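Local coordinates for austinol synthesis protein H (Emericella nidulans FGSC A4, PDB 5X9K), which takes part in making the fungal meroterpenoids austinol and dehydroaustinol as a homodimeric isomerase of the trt14 family, represented by the greater, C-terminal part of the protein, at residues Thr57-Pro62 with Val141-Gln146; Pro105-Val110 with Ile131-Glu136; Leu111-Lys116 with Thr126-Ile131. One frame throughout, in Å; residues are numbered along the deposited sequence.

Contact 1. Residues Thr57-Pro62 with Val141-Gln146; sequences TLRSFP and VEDFFQ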
loop_
_atom_site.group_PDB
_atom_site.type_symbol
_atom_site.label_atom_id
_atom_site.label_comp_id
_atom_site.label_asym_id
_atom_site.label_seq_id
_atom_site.Cartn_x
_atom_site.Cartn_y
_atom_site.Cartn_z
ATOM N N THR A 57 -10.235 -8.333 -10.915
ATOM C CA THR A 57 -10.499 -6.978 -10.442
ATOM C C THR A 57 -9.155 -6.310 -10.180
ATOM O O THR A 57 -8.333 -6.858 -9.441
ATOM C CB THR A 57 -11.327 -7.009 -9.154
ATOM O OG1 THR A 57 -12.579 -7.678 -9.383
ATOM C CG2 THR A 57 -11.591 -5.596 -8.639
ATOM N N LEU A 58 -8.916 -5.155 -10.798
ATOM C CA LEU A 58 -7.752 -4.341 -10.460
ATOM C C LEU A 58 -8.198 -3.216 -9.536
ATOM O O LEU A 58 -9.128 -2.477 -9.867
ATOM C CB LEU A 58 -7.078 -3.772 -11.711
ATOM C CG LEU A 58 -6.441 -4.818 -12.630
ATOM C CD1 LEU A 58 -7.435 -5.368 -13.643
ATOM C CD2 LEU A 58 -5.218 -4.271 -13.317
ATOM N N ARG A 59 -7.559 -3.106 -8.371
ATOM C CA ARG A 59 -7.891 -2.076 -7.391
ATOM C C ARG A 59 -6.683 -1.171 -7.216
ATOM O O ARG A 59 -5.576 -1.660 -6.960
ATOM C CB ARG A 59 -8.268 -2.679 -6.039
ATOM C CG ARG A 59 -9.180 -3.856 -6.105
ATOM C CD ARG A 59 -9.425 -4.408 -4.710
ATOM N NE ARG A 59 -10.314 -5.555 -4.784
ATOM C CZ ARG A 59 -11.586 -5.554 -4.405
ATOM N NH1 ARG A 59 -12.143 -4.460 -3.883
ATOM N NH2 ARG A 59 -12.297 -6.667 -4.536
ATOM N N SER A 60 -6.889 0.138 -7.316
ATOM C CA SER A 60 -5.778 1.081 -7.301
ATOM C C SER A 60 -6.023 2.145 -6.242
ATOM O O SER A 60 -7.015 2.879 -6.317
ATOM C CB SER A 60 -5.594 1.727 -8.675
ATOM O OG SER A 60 -5.334 0.719 -9.637
ATOM N N PHE A 61 -5.108 2.232 -5.295
ATOM C CA PHE A 61 -5.180 3.139 -4.149
ATOM C C PHE A 61 -3.861 3.895 -4.039
ATOM O O PHE A 61 -2.874 3.513 -4.661
ATOM C CB PHE A 61 -5.464 2.320 -2.886
ATOM C CG PHE A 61 -6.796 1.669 -2.915
ATOM C CD1 PHE A 61 -7.944 2.440 -2.768
ATOM C CD2 PHE A 61 -6.924 0.306 -3.153
ATOM C CE1 PHE A 61 -9.201 1.851 -2.802
ATOM C CE2 PHE A 61 -8.179 -0.285 -3.205
ATOM C CZ PHE A 61 -9.318 0.495 -3.030
ATOM N N PRO A 62 -3.836 5.012 -3.283
ATOM C CA PRO A 62 -4.884 5.684 -2.505
ATOM C C PRO A 62 -6.033 6.180 -3.368
ATOM O O PRO A 62 -5.844 6.403 -4.570
ATOM C CB PRO A 62 -4.163 6.896 -1.878
ATOM C CG PRO A 62 -2.707 6.680 -2.094
ATOM C CD PRO A 62 -2.573 5.777 -3.286
ATOM N N VAL A 141 -3.679 -14.341 -11.480
ATOM C CA VAL A 141 -4.137 -13.340 -10.523
ATOM C C VAL A 141 -5.593 -13.015 -10.823
ATOM O O VAL A 141 -5.936 -12.644 -11.954
ATOM C CB VAL A 141 -3.268 -12.067 -10.602
ATOM C CG1 VAL A 141 -3.834 -10.972 -9.683
ATOM C CG2 VAL A 141 -1.819 -12.370 -10.242
ATOM N N GLU A 142 -6.459 -13.151 -9.815
ATOM C CA GLU A 142 -7.866 -12.792 -9.965
ATOM C C GLU A 142 -8.266 -11.563 -9.167
ATOM O O GLU A 142 -9.377 -11.064 -9.350
ATOM C CB GLU A 142 -8.775 -13.972 -9.571
ATOM C CG GLU A 142 -8.669 -14.407 -8.115
ATOM C CD GLU A 142 -9.566 -15.595 -7.783
ATOM O OE1 GLU A 142 -10.009 -16.307 -8.720
ATOM O OE2 GLU A 142 -9.821 -15.816 -6.582
ATOM N N ASP A 143 -7.401 -11.061 -8.295
ATOM C CA ASP A 143 -7.618 -9.752 -7.694
ATOM C C ASP A 143 -6.255 -9.102 -7.522
ATOM O O ASP A 143 -5.355 -9.688 -6.922
ATOM C CB ASP A 143 -8.370 -9.863 -6.369
ATOM C CG ASP A 143 -8.995 -8.534 -5.936
ATOM O OD1 ASP A 143 -8.245 -7.594 -5.590
ATOM O OD2 ASP A 143 -10.241 -8.423 -5.961
ATOM N N PHE A 144 -6.094 -7.917 -8.096
ATOM C CA PHE A 144 -4.815 -7.213 -8.198
ATOM C C PHE A 144 -5.015 -5.880 -7.477
ATOM O O PHE A 144 -5.523 -4.921 -8.063
ATOM C CB PHE A 144 -4.425 -7.038 -9.678
ATOM C CG PHE A 144 -3.156 -6.252 -9.918
ATOM C CD1 PHE A 144 -2.245 -5.984 -8.890
ATOM C CD2 PHE A 144 -2.866 -5.794 -11.194
ATOM C CE1 PHE A 144 -1.095 -5.257 -9.135
ATOM C CE2 PHE A 144 -1.699 -5.074 -11.451
ATOM C CZ PHE A 144 -0.818 -4.801 -10.416
ATOM N N PHE A 145 -4.638 -5.848 -6.196
ATOM C CA PHE A 145 -4.646 -4.634 -5.379
ATOM C C PHE A 145 -3.273 -3.986 -5.479
ATOM O O PHE A 145 -2.250 -4.662 -5.339
ATOM C CB PHE A 145 -4.996 -4.988 -3.919
ATOM C CG PHE A 145 -4.751 -3.878 -2.893
ATOM C CD1 PHE A 145 -3.467 -3.570 -2.450
ATOM C CD2 PHE A 145 -5.821 -3.223 -2.304
ATOM C CE1 PHE A 145 -3.257 -2.573 -1.460
ATOM C CE2 PHE A 145 -5.620 -2.236 -1.327
ATOM C CZ PHE A 145 -4.336 -1.914 -0.912
ATOM N N GLN A 146 -3.242 -2.690 -5.735
ATOM C CA GLN A 146 -1.990 -1.958 -5.596
ATOM C C GLN A 146 -2.226 -0.675 -4.825
ATOM O O GLN A 146 -3.266 -0.027 -4.972
ATOM C CB GLN A 146 -1.352 -1.663 -6.947
ATOM C CG GLN A 146 -2.007 -0.596 -7.749
ATOM C CD GLN A 146 -1.278 -0.381 -9.045
ATOM O OE1 GLN A 146 -0.217 0.245 -9.074
ATOM N NE2 GLN A 146 -1.825 -0.926 -10.126
#
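T57-F61 and D143-Q146 run side by side as parallel strands, their axes 4.6 Å apart and only 8° from alignment. T57, R59 and F61 give their N-H groups to the carbonyls of E142, F144 and Q146, while F144 and Q146 donate back to T57 and R59. On the face carrying T57, R59 and F145, the guanidinium of R59 takes the carboxylate of D143 side-on. NE lies 3.0 Å from D143 OD1, and NH2 reaches OD2 at 3.1 Å. OD2 also accepts from NE, so three bonds resist rotation of the carboxylate, whose plane is nearly that of the guanidinium (19° apart). With CG anti to the backbone N (chi1 -162°), D143 reaches across toward the neighbouring strand and turns both oxygens to R59. T57 CG2 lies over one face of the same guanidinium, toward its rim.

The strand of D143 enters this pairing through a classic beta bulge, E142 and D143 both facing Q133. The chain turns a corner at E142; the curved mixed sheet packed against helices is consistent with the NTF2-like alpha+beta fold. Further along, the rings of F61 and F145 meet obliquely, F61 CD2 coming within 3.4 Å of F145 CE2. H112 of the second subunit packs edge-to-face with both phenylalanines, which places this pair in the dimer interface.

On the face of L58 and F144, a leucine methyl meets an aromatic ring obliquely, L58 CD2 lying 3.5 Å from F144 CD2. F36 of helix 26-38 and Y130 of strand 122-134 each make an edge-to-face pair with F144, holding its ring within the hydrophobic interior between sheet and helix.

Contact 2. Residues Pro105-Val110 with Ile131-Glu136; sequences PARKVV and ILQINE
The carbonyl oxygen of R107 is gripped by I134 N at 2.7 Å, with Q133 CA making a weaker C-H contact to the same atom. I134 answers with its own carbonyl: R107 NE donates to I134 O at 2.7 Å, tilted from both the carbonyl and the guanidinium plane. A bend at chi3 (-55°) sets the guanidinium beside I134 O, just where strand 122-134 ends, and the two bonds clasp the ends of the strands together. E136 CG then lies over the centre of the guanidinium, 3.9 Å above its plane. R107 NH2 also forms a salt bridge with E142 OE2, an oxygen that Q133 NE2 shares, so one carboxylate helps hold both strands.

R107 has a left-handed backbone conformation and, with K108, faces D103 in a G1 beta bulge. Beyond it the hairpin settles into regular antiparallel pairing, V109 and L132 exchanging two backbone bonds. K108 NZ bends over to Q133 OE1 in a weak bond of 3.2 Å. V110 and I131 lie alongside each other, CG2 of the valine 3.9 Å from CG1 of the isoleucine.

The side of K108, V110 and I131 packs on V101 of the second subunit, whereas L132 and I134 rest on helix 26-38, and strand 141-148 flanks strand 122-134.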
loop_
_atom_site.group_PDB
_atom_site.type_symbol
_atom_site.label_atom_id
_atom_site.label_comp_id
_atom_site.label_asym_id
_atom_site.label_seq_id
_atom_site.Cartn_x
_atom_site.Cartn_y
_atom_site.Cartn_z
ATOM N N PRO A 105 -4.766 -19.630 3.153
ATOM C CA PRO A 105 -6.204 -19.882 2.966
ATOM C C PRO A 105 -6.852 -18.976 1.937
ATOM O O PRO A 105 -7.620 -19.454 1.096
ATOM C CB PRO A 105 -6.778 -19.622 4.365
ATOM C CG PRO A 105 -5.686 -19.965 5.275
ATOM C CD PRO A 105 -4.422 -19.539 4.586
ATOM N N ALA A 106 -6.576 -17.669 1.996
ATOM C CA ALA A 106 -7.173 -16.705 1.079
ATOM C C ALA A 106 -6.526 -16.677 -0.308
ATOM O O ALA A 106 -7.031 -15.965 -1.181
ATOM C CB ALA A 106 -7.086 -15.302 1.680
ATOM N N ARG A 107 -5.411 -17.374 -0.510
ATOM C CA ARG A 107 -4.670 -17.354 -1.779
ATOM C C ARG A 107 -4.145 -15.952 -2.090
ATOM O O ARG A 107 -4.199 -15.492 -3.229
ATOM C CB ARG A 107 -5.527 -17.880 -2.940
ATOM C CG ARG A 107 -6.180 -19.234 -2.644
ATOM C CD ARG A 107 -6.824 -19.851 -3.890
ATOM N NE ARG A 107 -7.768 -18.940 -4.511
ATOM C CZ ARG A 107 -8.991 -18.710 -4.045
ATOM N NH1 ARG A 107 -9.421 -19.352 -2.968
ATOM N NH2 ARG A 107 -9.787 -17.855 -4.660
ATOM N N LYS A 108 -3.630 -15.267 -1.066
ATOM C CA LYS A 108 -3.178 -13.885 -1.199
ATOM C C LYS A 108 -1.703 -13.757 -0.842
ATOM O O LYS A 108 -1.221 -14.348 0.134
ATOM C CB LYS A 108 -4.022 -12.949 -0.324
ATOM C CG LYS A 108 -5.438 -12.760 -0.853
ATOM C CD LYS A 108 -6.226 -11.738 -0.028
ATOM C CE LYS A 108 -7.727 -11.893 -0.238
ATOM N NZ LYS A 108 -8.371 -10.624 -0.673
ATOM N N VAL A 109 -0.988 -12.985 -1.655
ATOM C CA VAL A 109 0.419 -12.695 -1.448
ATOM C C VAL A 109 0.560 -11.187 -1.385
ATOM O O VAL A 109 0.106 -10.483 -2.297
ATOM C CB VAL A 109 1.301 -13.261 -2.570
ATOM C CG1 VAL A 109 2.735 -12.864 -2.333
ATOM C CG2 VAL A 109 1.138 -14.812 -2.691
ATOM N N VAL A 110 1.185 -10.695 -0.326
ATOM C CA VAL A 110 1.394 -9.262 -0.125
ATOM C C VAL A 110 2.870 -8.963 -0.329
ATOM O O VAL A 110 3.730 -9.610 0.287
ATOM C CB VAL A 110 0.938 -8.808 1.271
ATOM C CG1 VAL A 110 1.104 -7.290 1.399
ATOM C CG2 VAL A 110 -0.515 -9.181 1.491
ATOM N N ILE A 131 -1.208 -6.438 -3.277
ATOM C CA ILE A 131 -1.882 -7.599 -2.681
ATOM C C ILE A 131 -2.483 -8.405 -3.825
ATOM O O ILE A 131 -3.440 -7.959 -4.467
ATOM C CB ILE A 131 -2.960 -7.202 -1.666
ATOM C CG1 ILE A 131 -2.342 -6.404 -0.515
ATOM C CG2 ILE A 131 -3.647 -8.450 -1.129
ATOM C CD1 ILE A 131 -3.356 -5.833 0.463
ATOM N N LEU A 132 -1.942 -9.599 -4.068
ATOM C CA LEU A 132 -2.341 -10.420 -5.207
ATOM C C LEU A 132 -3.114 -11.628 -4.700
ATOM O O LEU A 132 -2.593 -12.396 -3.880
ATOM C CB LEU A 132 -1.120 -10.865 -6.011
ATOM C CG LEU A 132 -0.187 -9.715 -6.432
ATOM C CD1 LEU A 132 1.029 -10.229 -7.175
ATOM C CD2 LEU A 132 -0.944 -8.713 -7.278
ATOM N N GLN A 133 -4.352 -11.782 -5.181
ATOM C CA GLN A 133 -5.165 -12.970 -4.926
ATOM C C GLN A 133 -5.065 -13.891 -6.134
ATOM O O GLN A 133 -5.375 -13.479 -7.254
ATOM C CB GLN A 133 -6.628 -12.601 -4.676
ATOM C CG GLN A 133 -7.548 -13.778 -4.263
ATOM C CD GLN A 133 -8.982 -13.320 -4.017
ATOM O OE1 GLN A 133 -9.217 -12.395 -3.255
ATOM N NE2 GLN A 133 -9.943 -13.953 -4.691
ATOM N N ILE A 134 -4.657 -15.136 -5.902
ATOM C CA ILE A 134 -4.474 -16.110 -6.974
ATOM C C ILE A 134 -5.744 -16.945 -7.096
ATOM O O ILE A 134 -6.469 -17.143 -6.114
ATOM C CB ILE A 134 -3.236 -16.982 -6.691
ATOM C CG1 ILE A 134 -2.017 -16.107 -6.370
ATOM C CG2 ILE A 134 -2.945 -17.935 -7.848
ATOM C CD1 ILE A 134 -1.758 -15.055 -7.422
ATOM N N ASN A 135 -6.043 -17.419 -8.310
ATOM C CA ASN A 135 -7.235 -18.249 -8.477
ATOM C C ASN A 135 -7.041 -19.609 -7.802
ATOM O O ASN A 135 -5.954 -19.954 -7.330
ATOM C CB ASN A 135 -7.610 -18.416 -9.958
ATOM C CG ASN A 135 -6.505 -19.030 -10.808
ATOM O OD1 ASN A 135 -5.427 -19.353 -10.327
ATOM N ND2 ASN A 135 -6.787 -19.190 -12.102
ATOM N N GLU A 136 -8.132 -20.384 -7.738
ATOM C CA GLU A 136 -8.070 -21.675 -7.047
ATOM C C GLU A 136 -7.063 -22.606 -7.703
ATOM O O GLU A 136 -6.365 -23.360 -7.018
ATOM C CB GLU A 136 -9.456 -22.325 -7.012
ATOM C CG GLU A 136 -10.505 -21.489 -6.284
ATOM C CD GLU A 136 -11.908 -22.075 -6.377
ATOM O OE1 GLU A 136 -12.054 -23.191 -6.916
ATOM O OE2 GLU A 136 -12.865 -21.418 -5.911
#

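Contact 3. Residues Leu111-Lys116 with Thr126-Ile131; sequences LHIEGK and TEYVYI
L111 pairs with Y130 through two backbone hydrogen bonds. The next residue, H112, has V129 opposite it in a non-hydrogen-bonded pair, but its ring leans diagonally to E127. With CG anti to the backbone N (chi1 -173°), the imidazole is placed so that NE2 donates a hydrogen bond of 2.9 Å to E127 OE1. This oxygen lies close to the ring plane and is met nearly along its C-O bond; ring and carboxylate planes differ by 18°. The other oxygen, E127 OE2, accepts from S63 N of the second subunit, so the buried carboxylate joins the hairpin to the dimer partner.

Strands 108-119 and 122-134 form a long twisted beta hairpin, with this polar link on its interface side and aromatic packing on the other. There I113 divides its branches between two tyrosines: CG1 sits over one face of Y130, 4.1 Å from its CG, and CG2 touches Y128 CD2 obliquely at 3.8 Å. E114 and E127 form a non-hydrogen-bonded pair, and the E114 carboxylate makes a salt bridge with K95. At G115 the ring of Y128 comes near, CE2 lying 4.0 Å from G115 N, and two backbone bonds tie the glycine to T126.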
loop_
_atom_site.group_PDB
_atom_site.type_symbol
_atom_site.label_atom_id
_atom_site.label_comp_id
_atom_site.label_asym_id
_atom_site.label_seq_id
_atom_site.Cartn_x
_atom_site.Cartn_y
_atom_site.Cartn_z
ATOM N N LEU A 111 3.167 -7.973 -1.177
ATOM C CA LEU A 111 4.540 -7.665 -1.556
ATOM C C LEU A 111 4.793 -6.172 -1.463
ATOM O O LEU A 111 3.977 -5.372 -1.924
ATOM C CB LEU A 111 4.834 -8.116 -2.984
ATOM C CG LEU A 111 4.705 -9.610 -3.265
ATOM C CD1 LEU A 111 4.737 -9.875 -4.755
ATOM C CD2 LEU A 111 5.834 -10.360 -2.562
ATOM N N HIS A 112 5.938 -5.808 -0.888
ATOM C CA HIS A 112 6.434 -4.440 -0.956
ATOM C C HIS A 112 7.335 -4.348 -2.189
ATOM O O HIS A 112 8.433 -4.917 -2.216
ATOM C CB HIS A 112 7.159 -4.080 0.342
ATOM C CG HIS A 112 7.556 -2.646 0.427
ATOM N ND1 HIS A 112 8.376 -2.162 1.423
ATOM C CD2 HIS A 112 7.236 -1.586 -0.352
ATOM C CE1 HIS A 112 8.562 -0.870 1.241
ATOM N NE2 HIS A 112 7.877 -0.492 0.173
ATOM N N ILE A 113 6.863 -3.634 -3.216
ATOM C CA ILE A 113 7.442 -3.642 -4.555
ATOM C C ILE A 113 8.129 -2.315 -4.844
ATOM O O ILE A 113 7.606 -1.248 -4.502
ATOM C CB ILE A 113 6.342 -3.896 -5.602
ATOM C CG1 ILE A 113 5.737 -5.281 -5.411
ATOM C CG2 ILE A 113 6.879 -3.692 -7.034
ATOM C CD1 ILE A 113 6.618 -6.358 -5.914
ATOM N N GLU A 114 9.267 -2.386 -5.533
ATOM C CA GLU A 114 9.926 -1.228 -6.133
ATOM C C GLU A 114 9.835 -1.335 -7.648
ATOM O O GLU A 114 10.126 -2.388 -8.219
ATOM C CB GLU A 114 11.394 -1.169 -5.709
ATOM C CG GLU A 114 11.617 -0.781 -4.262
ATOM C CD GLU A 114 13.089 -0.806 -3.901
ATOM O OE1 GLU A 114 13.832 -1.596 -4.525
ATOM O OE2 GLU A 114 13.495 -0.030 -3.008
ATOM N N GLY A 115 9.419 -0.243 -8.301
ATOM C CA GLY A 115 9.458 -0.133 -9.750
ATOM C C GLY A 115 10.488 0.908 -10.158
ATOM O O GLY A 115 10.498 2.016 -9.627
ATOM N N LYS A 116 11.379 0.524 -11.076
ATOM C CA LYS A 116 12.438 1.418 -11.538
ATOM C C LYS A 116 12.651 1.213 -13.027
ATOM O O LYS A 116 12.628 0.082 -13.513
ATOM C CB LYS A 116 13.766 1.182 -10.788
ATOM C CG LYS A 116 13.635 1.174 -9.270
ATOM C CD LYS A 116 14.960 0.848 -8.590
ATOM C CE LYS A 116 14.819 0.916 -7.073
ATOM N NZ LYS A 116 16.103 0.597 -6.398
ATOM N N THR A 126 9.745 4.250 -8.177
ATOM C CA THR A 126 8.561 4.349 -7.350
ATOM C C THR A 126 8.464 3.071 -6.528
ATOM O O THR A 126 9.325 2.190 -6.619
ATOM C CB THR A 126 7.327 4.594 -8.224
ATOM O OG1 THR A 126 6.241 5.063 -7.414
ATOM C CG2 THR A 126 6.934 3.314 -9.001
ATOM N N GLU A 127 7.438 2.987 -5.690
ATOM C CA GLU A 127 7.185 1.767 -4.937
ATOM C C GLU A 127 5.690 1.578 -4.734
ATOM O O GLU A 127 4.890 2.486 -4.954
ATOM C CB GLU A 127 7.903 1.773 -3.593
ATOM C CG GLU A 127 7.631 3.006 -2.780
ATOM C CD GLU A 127 8.519 3.097 -1.565
ATOM O OE1 GLU A 127 8.478 2.170 -0.724
ATOM O OE2 GLU A 127 9.253 4.108 -1.457
ATOM N N TYR A 128 5.326 0.368 -4.296
ATOM C CA TYR A 128 3.933 -0.010 -4.111
ATOM C C TYR A 128 3.836 -1.074 -3.032
ATOM O O TYR A 128 4.815 -1.744 -2.703
ATOM C CB TYR A 128 3.290 -0.611 -5.374
ATOM C CG TYR A 128 3.740 -0.093 -6.712
ATOM C CD1 TYR A 128 2.891 0.702 -7.492
ATOM C CD2 TYR A 128 4.987 -0.430 -7.224
ATOM C CE1 TYR A 128 3.294 1.153 -8.731
ATOM C CE2 TYR A 128 5.389 0.024 -8.451
ATOM C CZ TYR A 128 4.545 0.806 -9.199
ATOM O OH TYR A 128 4.976 1.242 -10.427
ATOM N N VAL A 129 2.627 -1.250 -2.512
ATOM C CA VAL A 129 2.222 -2.505 -1.895
ATOM C C VAL A 129 1.286 -3.189 -2.882
ATOM O O VAL A 129 0.283 -2.603 -3.306
ATOM C CB VAL A 129 1.549 -2.291 -0.533
ATOM C CG1 VAL A 129 1.120 -3.633 0.066
ATOM C CG2 VAL A 129 2.511 -1.565 0.428
ATOM N N TYR A 130 1.637 -4.402 -3.289
ATOM C CA TYR A 130 0.736 -5.228 -4.073
ATOM C C TYR A 130 0.097 -6.241 -3.142
ATOM O O TYR A 130 0.785 -6.859 -2.326
ATOM C CB TYR A 130 1.479 -5.980 -5.184
ATOM C CG TYR A 130 1.763 -5.210 -6.456
ATOM C CD1 TYR A 130 1.511 -3.845 -6.561
ATOM C CD2 TYR A 130 2.262 -5.875 -7.576
ATOM C CE1 TYR A 130 1.759 -3.164 -7.757
ATOM C CE2 TYR A 130 2.522 -5.216 -8.741
ATOM C CZ TYR A 130 2.271 -3.871 -8.840
ATOM O OH TYR A 130 2.531 -3.241 -10.030
ATOM N N ILE A 131 -1.208 -6.438 -3.277
ATOM C CA ILE A 131 -1.882 -7.599 -2.681
ATOM C C ILE A 131 -2.483 -8.405 -3.825
ATOM O O ILE A 131 -3.440 -7.959 -4.467
ATOM C CB ILE A 131 -2.960 -7.202 -1.666
ATOM C CG1 ILE A 131 -2.342 -6.404 -0.515
ATOM C CG2 ILE A 131 -3.647 -8.450 -1.129
ATOM C CD1 ILE A 131 -3.356 -5.833 0.463
#

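In the fold
From the N terminus, helix 26-38 comes first and strand 56-61 follows; contact 1 closes the longest loop by pairing this early strand with strand 141-148. Within that loop, contact 2 joins the open end of the hairpin made by strands 108-119 and 122-134, and contact 3, nested inside contact 2, zips the hairpin toward its turn. I131 belongs to both of these. No loop crosses another. Strand 122-134 links the hairpin to contact 1, since it lies beside strand 141-148, with F145 O accepting from I131 N. All three contacts therefore belong to one continuous curved sheet, and each reaches the second subunit.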